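Local coordinates for protein chloride intracellular channel Clic (Drosophila melanogaster, PDB 2YV7) that may insert into membranes from a soluble, globular GST-fold state to form chloride channels whose activity depends on pH, and may influence ethanol sensitivity, at residues Glu24-Ala29 / Thr64-Gln69; His83-Ile88 / Leu95-Ile100. One frame throughout, in Å; residues are numbered along the deposited sequence.

Contact 1. Residues Glu24-Ala29 / Thr64-Gln69; sequences ELIIKA and TTVDMQ
Glu24 opens this strand pairing with its side chain: CG lies anti to the backbone N (chi1 179°) and the extended chain brings the carboxylate across to Thr64. There OE2 of Glu24 takes the hydroxyl OG1 of Thr64 on its anti lone pair at 2.4 Å, a very short hydrogen bond. OE1 has a weak, long ion pair with Lys62. Leu25 turns its side chain to Phe47 and Leu50 of helix 41-55, while its carbonyl O accepts the amide N of Thr64 in the carbonyl plane, 2.9 Å. Ile26 shares a sheet face with Thr64, its side chain running beside that of Thr64. Further along this face its CG2 presses on CG1 of Val66 at 3.4 Å, a tight fit, with CG1 of Val66 in the crowded position between N and the carbonyl carbon (chi1 42°). Ile27 makes two backbone bonds, both nearly along the C=O axis: its N donates to Thr64 O (2.7 Å) and its O receives Val66 N (2.8 Å). Its side chain, on the other face with Thr65, packs against Cys43 and Phe47. The extended Lys28 crosses Met68 obliquely, CG near CG. At Ala29, just past the strand, N still reaches Val66 O at 2.9 Å, from above the carbonyl plane, and the methyl CB meets CG2 of Thr65 at 3.5 Å. Parallel strands in this register, joined through helix 41-55, form the right-handed beta-alpha-beta unit that begins the thioredoxin-like domain of the CLIC and GST fold.

Contact 2. Residues His83-Ile88 / Leu95-Ile100; sequences HPPILI and LENEKI. With CA (calcium ion), chain B.
A calcium ion sits between the loop leading into strand 86-89 and the turn ahead of helix 97-107, bound by three main-chain oxygens: His83 O, Pro85 O and Leu95 O, each 2.6 Å from CA. Asn97 adds a longer side-chain ligand: CG is anti to the carbonyl carbon (chi1 -58°), and the turn of the amide (chi2 -29°) presents OD1, 2.9 Å from CA. The same OD1 lies against the Pro85 ring, 3.4 Å from its CD, the two side chains crossing at about a right angle. Pro85 follows a cis peptide bond, and its ring also touches Cys43 and Tyr46 of helix 41-55.

Beyond the ion the contact is mostly apolar. Ile100 extends (chi2 177°) so that its CD1 lies against the metal-bound carbonyl O of Pro85 (3.3 Å) and near the ring CG of Pro85 (4.2 Å), while its other branch, CG2, meets CD1 of Leu87 at 3.7 Å as the two side chains slide past each other in opposite directions. Leu95 starts out away from the strand, but its branch end returns and CD2 lies 3.9 Å from CG2 of Ile86, the side chains pointing the same way.

No direct hydrogen bond spans the two segments. Their polar link is the metal: it probably polarises these neutral carbonyls, and none of these ligands brings a negative charge to offset its own.

Overall arrangement
From the N terminus the chain lays down strand 22-28, passes through helix 41-55 and returns as strand 60-66, where contact 1 closes the longer loop. Contact 2 follows in series, neither nested in nor crossing the first: it closes the short beta hairpin of strands 86-89 and 92-94, which leads from the cis-proline loop into helix 97-107. The two contacts meet at strand 22-28, which pairs parallel with 60-66 and antiparallel with 86-89. Ile26 N lies 2.9 Å from Ile86 O, probably hydrogen-bonded. Contact 1 holds the beta-alpha-beta half and contact 2 fastens the start of helix 97-107 to the other half through the calcium; pairing of 22-28 with 86-89 joins the halves in one mixed sheet.

Contact 1. Residues Glu24-Ala29 / Thr64-Gln69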
ATOM      1  N   GLU A  24      -4.662   5.964  16.047  1.00 32.09           N
ATOM      2  CA  GLU A  24      -5.742   5.148  15.499  1.00 36.22           C
ATOM      3  C   GLU A  24      -5.867   5.419  14.005  1.00 33.05           C
ATOM      4  O   GLU A  24      -5.980   6.568  13.591  1.00 34.14           O
ATOM      5  CB  GLU A  24      -7.084   5.424  16.178  1.00 42.60           C
ATOM      6  CG  GLU A  24      -8.220   4.574  15.576  1.00 46.78           C
ATOM      7  CD  GLU A  24      -9.594   4.713  16.284  1.00 50.02           C
ATOM      8  OE1 GLU A  24      -9.816   5.668  17.072  1.00 51.32           O
ATOM      9  OE2 GLU A  24     -10.470   3.865  16.014  1.00 51.12           O
ATOM     10  N   LEU A  25      -5.796   4.362  13.190  1.00 35.76           N
ATOM     11  CA  LEU A  25      -6.029   4.506  11.761  1.00 30.91           C
ATOM     12  C   LEU A  25      -7.361   3.838  11.394  1.00 29.04           C
ATOM     13  O   LEU A  25      -7.536   2.647  11.591  1.00 29.34           O
ATOM     14  CB  LEU A  25      -4.874   3.908  10.924  1.00 30.00           C
ATOM     15  CG  LEU A  25      -5.048   4.130   9.415  1.00 29.16           C
ATOM     16  CD1 LEU A  25      -4.972   5.605   9.037  1.00 29.97           C
ATOM     17  CD2 LEU A  25      -3.943   3.288   8.709  1.00 30.92           C
ATOM     18  N   ILE A  26      -8.294   4.635  10.899  1.00 28.35           N
ATOM     19  CA  ILE A  26      -9.534   4.050  10.393  1.00 27.94           C
ATOM     20  C   ILE A  26      -9.362   3.665   8.932  1.00 30.06           C
ATOM     21  O   ILE A  26      -8.978   4.504   8.112  1.00 31.92           O
ATOM     22  CB  ILE A  26     -10.727   4.996  10.533  1.00 31.25           C
ATOM     23  CG1 ILE A  26     -10.909   5.367  12.035  1.00 35.54           C
ATOM     24  CG2 ILE A  26     -11.957   4.345   9.998  1.00 34.78           C
ATOM     25  CD1 ILE A  26     -12.225   6.116  12.363  1.00 36.81           C
ATOM     26  N   ILE A  27      -9.705   2.416   8.600  1.00 29.47           N
ATOM     27  CA  ILE A  27      -9.591   1.919   7.203  1.00 30.82           C
ATOM     28  C   ILE A  27     -10.910   1.327   6.662  1.00 33.96           C
ATOM     29  O   ILE A  27     -11.758   0.929   7.427  1.00 34.19           O
ATOM     30  CB  ILE A  27      -8.368   0.922   7.036  1.00 33.47           C
ATOM     31  CG1 ILE A  27      -8.661  -0.433   7.675  1.00 32.46           C
ATOM     32  CG2 ILE A  27      -7.079   1.587   7.474  1.00 33.46           C
ATOM     33  CD1 ILE A  27      -7.534  -1.522   7.527  1.00 29.62           C
ATOM     34  N   LYS A  28     -11.053   1.263   5.340  1.00 32.60           N
ATOM     35  CA  LYS A  28     -12.241   0.733   4.669  1.00 35.06           C
ATOM     36  C   LYS A  28     -12.170  -0.780   4.739  1.00 37.01           C
ATOM     37  O   LYS A  28     -11.085  -1.367   4.530  1.00 34.50           O
ATOM     38  CB  LYS A  28     -12.242   1.121   3.197  1.00 42.11           C
ATOM     39  CG  LYS A  28     -12.522   2.606   2.907  1.00 50.61           C
ATOM     40  CD  LYS A  28     -12.256   2.960   1.434  1.00 50.10           C
ATOM     41  CE  LYS A  28     -13.163   4.131   0.953  1.00 53.59           C
ATOM     42  NZ  LYS A  28     -12.904   4.591  -0.460  1.00 52.45           N
ATOM     43  N   ALA A  29     -13.306  -1.393   5.078  1.00 31.25           N
ATOM     44  CA  ALA A  29     -13.460  -2.830   5.127  1.00 29.68           C
ATOM     45  C   ALA A  29     -13.661  -3.382   3.739  1.00 30.29           C
ATOM     46  O   ALA A  29     -14.174  -2.704   2.840  1.00 34.75           O
ATOM     47  CB  ALA A  29     -14.680  -3.230   5.953  1.00 30.46           C
ATOM     48  N   THR A  64      -8.727   0.415  12.946  1.00 33.38           N
ATOM     49  CA  THR A  64     -10.180   0.271  12.997  1.00 38.68           C
ATOM     50  C   THR A  64     -10.718   0.113  11.580  1.00 39.21           C
ATOM     51  O   THR A  64     -10.531   0.974  10.734  1.00 38.97           O
ATOM     52  CB  THR A  64     -10.854   1.510  13.609  1.00 42.90           C
ATOM     53  OG1 THR A  64     -10.289   1.770  14.911  1.00 43.14           O
ATOM     54  CG2 THR A  64     -12.343   1.306  13.735  1.00 44.12           C
ATOM     55  N   THR A  65     -11.421  -0.985  11.340  1.00 38.46           N
ATOM     56  CA  THR A  65     -12.003  -1.253  10.035  1.00 40.01           C
ATOM     57  C   THR A  65     -13.488  -0.838  10.013  1.00 41.39           C
ATOM     58  O   THR A  65     -14.259  -1.242  10.888  1.00 43.40           O
ATOM     59  CB  THR A  65     -11.812  -2.750   9.706  1.00 43.96           C
ATOM     60  OG1 THR A  65     -10.442  -3.105   9.938  1.00 45.34           O
ATOM     61  CG2 THR A  65     -12.087  -3.015   8.309  1.00 41.47           C
ATOM     62  N   VAL A  66     -13.885  -0.025   9.049  1.00 39.14           N
ATOM     63  CA  VAL A  66     -15.303   0.351   8.900  1.00 43.14           C
ATOM     64  C   VAL A  66     -15.909  -0.121   7.567  1.00 44.19           C
ATOM     65  O   VAL A  66     -15.347   0.060   6.475  1.00 41.11           O
ATOM     66  CB  VAL A  66     -15.558   1.888   9.088  1.00 43.19           C
ATOM     67  CG1 VAL A  66     -14.505   2.680   8.401  1.00 44.27           C
ATOM     68  CG2 VAL A  66     -16.922   2.312   8.524  1.00 45.74           C
ATOM     69  N   ASP A  67     -17.091  -0.708   7.673  1.00 47.29           N
ATOM     70  CA  ASP A  67     -17.827  -1.127   6.483  1.00 52.02           C
ATOM     71  C   ASP A  67     -18.553   0.106   6.048  1.00 56.12           C
ATOM     72  O   ASP A  67     -19.430   0.599   6.763  1.00 57.78           O
ATOM     73  CB  ASP A  67     -18.813  -2.241   6.831  1.00 56.34           C
ATOM     74  CG  ASP A  67     -19.563  -2.782   5.618  1.00 57.50           C
ATOM     75  OD1 ASP A  67     -19.406  -2.253   4.477  1.00 57.77           O
ATOM     76  OD2 ASP A  67     -20.315  -3.758   5.831  1.00 57.62           O
ATOM     77  N   MET A  68     -18.180   0.609   4.884  1.00 60.17           N
ATOM     78  CA  MET A  68     -18.676   1.897   4.417  1.00 65.05           C
ATOM     79  C   MET A  68     -20.135   1.908   3.979  1.00 71.74           C
ATOM     80  O   MET A  68     -20.739   2.980   3.843  1.00 74.85           O
ATOM     81  CB  MET A  68     -17.749   2.476   3.352  1.00 62.09           C
ATOM     82  CG  MET A  68     -16.490   3.104   3.960  1.00 61.31           C
ATOM     83  SD  MET A  68     -16.825   4.415   5.167  1.00 60.45           S
ATOM     84  CE  MET A  68     -17.170   5.781   4.034  1.00 62.54           C
ATOM     85  N   GLN A  69     -20.705   0.708   3.747  1.00 76.97           N
ATOM     86  CA  GLN A  69     -22.144   0.667   3.488  1.00 80.70           C
ATOM     87  C   GLN A  69     -22.998   0.228   4.700  1.00 80.99           C
ATOM     88  O   GLN A  69     -24.229   0.194   4.630  1.00 82.70           O
ATOM     89  CB  GLN A  69     -22.475  -0.075   2.181  1.00 83.28           C
ATOM     90  CG  GLN A  69     -21.219  -0.440   1.354  1.00 84.93           C
ATOM     91  CD  GLN A  69     -21.549  -1.235   0.071  1.00 85.85           C
ATOM     92  OE1 GLN A  69     -22.717  -1.543  -0.208  1.00 85.59           O
ATOM     93  NE2 GLN A  69     -20.514  -1.566  -0.709  1.00 84.80           N
TER

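Contact 2. Residues His83-Ile88 / Leu95-Ile100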
ATOM      1  N   HIS A  83     -14.234   9.813   3.527  1.00 49.91           N
ATOM      2  CA  HIS A  83     -13.868   8.403   3.391  1.00 50.35           C
ATOM      3  C   HIS A  83     -12.554   8.056   4.093  1.00 44.24           C
ATOM      4  O   HIS A  83     -11.650   8.898   4.152  1.00 40.61           O
ATOM      5  CB  HIS A  83     -13.702   8.081   1.904  1.00 56.75           C
ATOM      6  CG  HIS A  83     -14.997   7.886   1.190  1.00 59.64           C
ATOM      7  ND1 HIS A  83     -15.768   8.942   0.753  1.00 61.29           N
ATOM      8  CD2 HIS A  83     -15.668   6.761   0.849  1.00 61.44           C
ATOM      9  CE1 HIS A  83     -16.854   8.475   0.160  1.00 61.71           C
ATOM     10  NE2 HIS A  83     -16.818   7.155   0.203  1.00 62.12           N
ATOM     11  N   PRO A  84     -12.440   6.815   4.616  1.00 41.53           N
ATOM     12  CA  PRO A  84     -11.141   6.346   5.102  1.00 36.42           C
ATOM     13  C   PRO A  84     -10.065   6.495   4.009  1.00 36.52           C
ATOM     14  O   PRO A  84     -10.407   6.609   2.818  1.00 36.40           O
ATOM     15  CB  PRO A  84     -11.424   4.887   5.504  1.00 34.66           C
ATOM     16  CG  PRO A  84     -12.904   4.969   5.901  1.00 35.77           C
ATOM     17  CD  PRO A  84     -13.483   5.784   4.808  1.00 37.82           C
ATOM     18  N   PRO A  85      -8.780   6.557   4.406  1.00 31.29           N
ATOM     19  CA  PRO A  85      -8.342   6.486   5.788  1.00 26.66           C
ATOM     20  C   PRO A  85      -8.543   7.813   6.496  1.00 29.71           C
ATOM     21  O   PRO A  85      -8.585   8.877   5.871  1.00 31.62           O
ATOM     22  CB  PRO A  85      -6.843   6.242   5.683  1.00 26.68           C
ATOM     23  CG  PRO A  85      -6.465   6.843   4.379  1.00 30.89           C
ATOM     24  CD  PRO A  85      -7.642   6.689   3.466  1.00 29.74           C
ATOM     25  N   ILE A  86      -8.642   7.695   7.803  1.00 31.76           N
ATOM     26  CA  ILE A  86      -8.735   8.827   8.716  1.00 29.61           C
ATOM     27  C   ILE A  86      -7.789   8.522   9.833  1.00 30.43           C
ATOM     28  O   ILE A  86      -7.779   7.406  10.360  1.00 30.11           O
ATOM     29  CB  ILE A  86     -10.193   8.955   9.263  1.00 34.08           C
ATOM     30  CG1 ILE A  86     -11.127   9.430   8.151  1.00 32.40           C
ATOM     31  CG2 ILE A  86     -10.187   9.883  10.522  1.00 34.32           C
ATOM     32  CD1 ILE A  86     -12.621   9.056   8.340  1.00 38.77           C
ATOM     33  N   LEU A  87      -6.958   9.507  10.231  1.00 30.06           N
ATOM     34  CA  LEU A  87      -5.947   9.266  11.257  1.00 28.20           C
ATOM     35  C   LEU A  87      -6.346  10.046  12.540  1.00 31.93           C
ATOM     36  O   LEU A  87      -6.634  11.225  12.455  1.00 32.60           O
ATOM     37  CB  LEU A  87      -4.556   9.722  10.792  1.00 30.82           C
ATOM     38  CG  LEU A  87      -3.324   9.606  11.689  1.00 32.12           C
ATOM     39  CD1 LEU A  87      -2.045   9.726  10.906  1.00 34.33           C
ATOM     40  CD2 LEU A  87      -3.277  10.681  12.814  1.00 39.59           C
ATOM     41  N   ILE A  88      -6.430   9.345  13.663  1.00 34.40           N
ATOM     42  CA  ILE A  88      -6.901   9.985  14.924  1.00 35.45           C
ATOM     43  C   ILE A  88      -5.744   9.938  15.895  1.00 37.62           C
ATOM     44  O   ILE A  88      -5.235   8.863  16.247  1.00 41.34           O
ATOM     45  CB  ILE A  88      -8.187   9.333  15.534  1.00 37.94           C
ATOM     46  CG1 ILE A  88      -9.315   9.218  14.498  1.00 43.08           C
ATOM     47  CG2 ILE A  88      -8.680  10.175  16.759  1.00 42.16           C
ATOM     48  CD1 ILE A  88     -10.590   8.587  15.045  1.00 43.65           C
ATOM     49  N   LEU A  95      -8.396  14.151   8.221  1.00 38.29           N
ATOM     50  CA  LEU A  95      -9.367  13.613   7.250  1.00 38.41           C
ATOM     51  C   LEU A  95      -8.933  13.552   5.778  1.00 39.37           C
ATOM     52  O   LEU A  95      -9.357  12.647   5.017  1.00 38.93           O
ATOM     53  CB  LEU A  95     -10.669  14.419   7.329  1.00 42.50           C
ATOM     54  CG  LEU A  95     -11.203  14.638   8.742  1.00 42.42           C
ATOM     55  CD1 LEU A  95     -12.336  15.671   8.764  1.00 43.96           C
ATOM     56  CD2 LEU A  95     -11.588  13.311   9.441  1.00 41.63           C
ATOM     57  N   GLU A  96      -8.137  14.523   5.350  1.00 36.77           N
ATOM     58  CA  GLU A  96      -7.670  14.559   3.975  1.00 38.91           C
ATOM     59  C   GLU A  96      -6.377  13.764   3.883  1.00 35.58           C
ATOM     60  O   GLU A  96      -5.503  13.915   4.737  1.00 34.46           O
ATOM     61  CB  GLU A  96      -7.462  16.018   3.569  1.00 47.07           C
ATOM     62  CG  GLU A  96      -8.750  16.840   3.721  1.00 54.02           C
ATOM     63  CD  GLU A  96      -8.600  18.295   3.276  1.00 57.18           C
ATOM     64  OE1 GLU A  96      -8.009  18.523   2.189  1.00 58.23           O
ATOM     65  OE2 GLU A  96      -9.085  19.207   4.011  1.00 58.19           O
ATOM     66  N   ASN A  97      -6.239  12.923   2.849  1.00 36.82           N
ATOM     67  CA  ASN A  97      -5.025  12.081   2.732  1.00 34.58           C
ATOM     68  C   ASN A  97      -3.719  12.862   2.723  1.00 30.56           C
ATOM     69  O   ASN A  97      -2.765  12.479   3.407  1.00 35.20           O
ATOM     70  CB  ASN A  97      -5.106  11.155   1.506  1.00 30.80           C
ATOM     71  CG  ASN A  97      -6.316  10.248   1.559  1.00 37.12           C
ATOM     72  OD1 ASN A  97      -6.784   9.893   2.642  1.00 32.77           O
ATOM     73  ND2 ASN A  97      -6.855   9.892   0.385  1.00 34.53           N
ATOM     74  N   GLU A  98      -3.669  13.959   1.963  1.00 31.80           N
ATOM     75  CA  GLU A  98      -2.447  14.775   1.921  1.00 37.09           C
ATOM     76  C   GLU A  98      -2.079  15.296   3.300  1.00 34.64           C
ATOM     77  O   GLU A  98      -0.885  15.396   3.633  1.00 39.04           O
ATOM     78  CB  GLU A  98      -2.554  15.937   0.923  1.00 45.10           C
ATOM     79  CG  GLU A  98      -1.187  16.548   0.583  1.00 50.06           C
ATOM     80  CD  GLU A  98      -1.232  17.544  -0.563  1.00 50.68           C
ATOM     81  OE1 GLU A  98      -2.251  17.598  -1.293  1.00 54.35           O
ATOM     82  OE2 GLU A  98      -0.233  18.280  -0.729  1.00 53.49           O
ATOM     83  N   LYS A  99      -3.090  15.589   4.113  1.00 35.69           N
ATOM     84  CA  LYS A  99      -2.856  16.080   5.493  1.00 36.52           C
ATOM     85  C   LYS A  99      -2.446  14.967   6.450  1.00 33.18           C
ATOM     86  O   LYS A  99      -1.661  15.213   7.350  1.00 31.59           O
ATOM     87  CB  LYS A  99      -4.046  16.878   6.044  1.00 40.57           C
ATOM     88  CG  LYS A  99      -4.497  18.007   5.134  1.00 42.69           C
ATOM     89  CD  LYS A  99      -5.520  18.912   5.805  1.00 46.23           C
ATOM     90  CE  LYS A  99      -6.099  19.880   4.779  1.00 47.95           C
ATOM     91  NZ  LYS A  99      -6.827  20.988   5.455  1.00 50.98           N
ATOM     92  N   ILE A 100      -2.953  13.740   6.230  1.00 31.10           N
ATOM     93  CA  ILE A 100      -2.495  12.574   6.975  1.00 31.92           C
ATOM     94  C   ILE A 100      -1.016  12.363   6.781  1.00 30.10           C
ATOM     95  O   ILE A 100      -0.282  12.164   7.745  1.00 34.02           O
ATOM     96  CB  ILE A 100      -3.298  11.279   6.600  1.00 33.20           C
ATOM     97  CG1 ILE A 100      -4.788  11.473   6.962  1.00 32.26           C
ATOM     98  CG2 ILE A 100      -2.660  10.043   7.248  1.00 29.77           C
ATOM     99  CD1 ILE A 100      -5.734  10.333   6.589  1.00 32.52           C
TER
HETATM  100 CA    CA B 261      -9.411  10.276   3.839  1.00 38.31          CA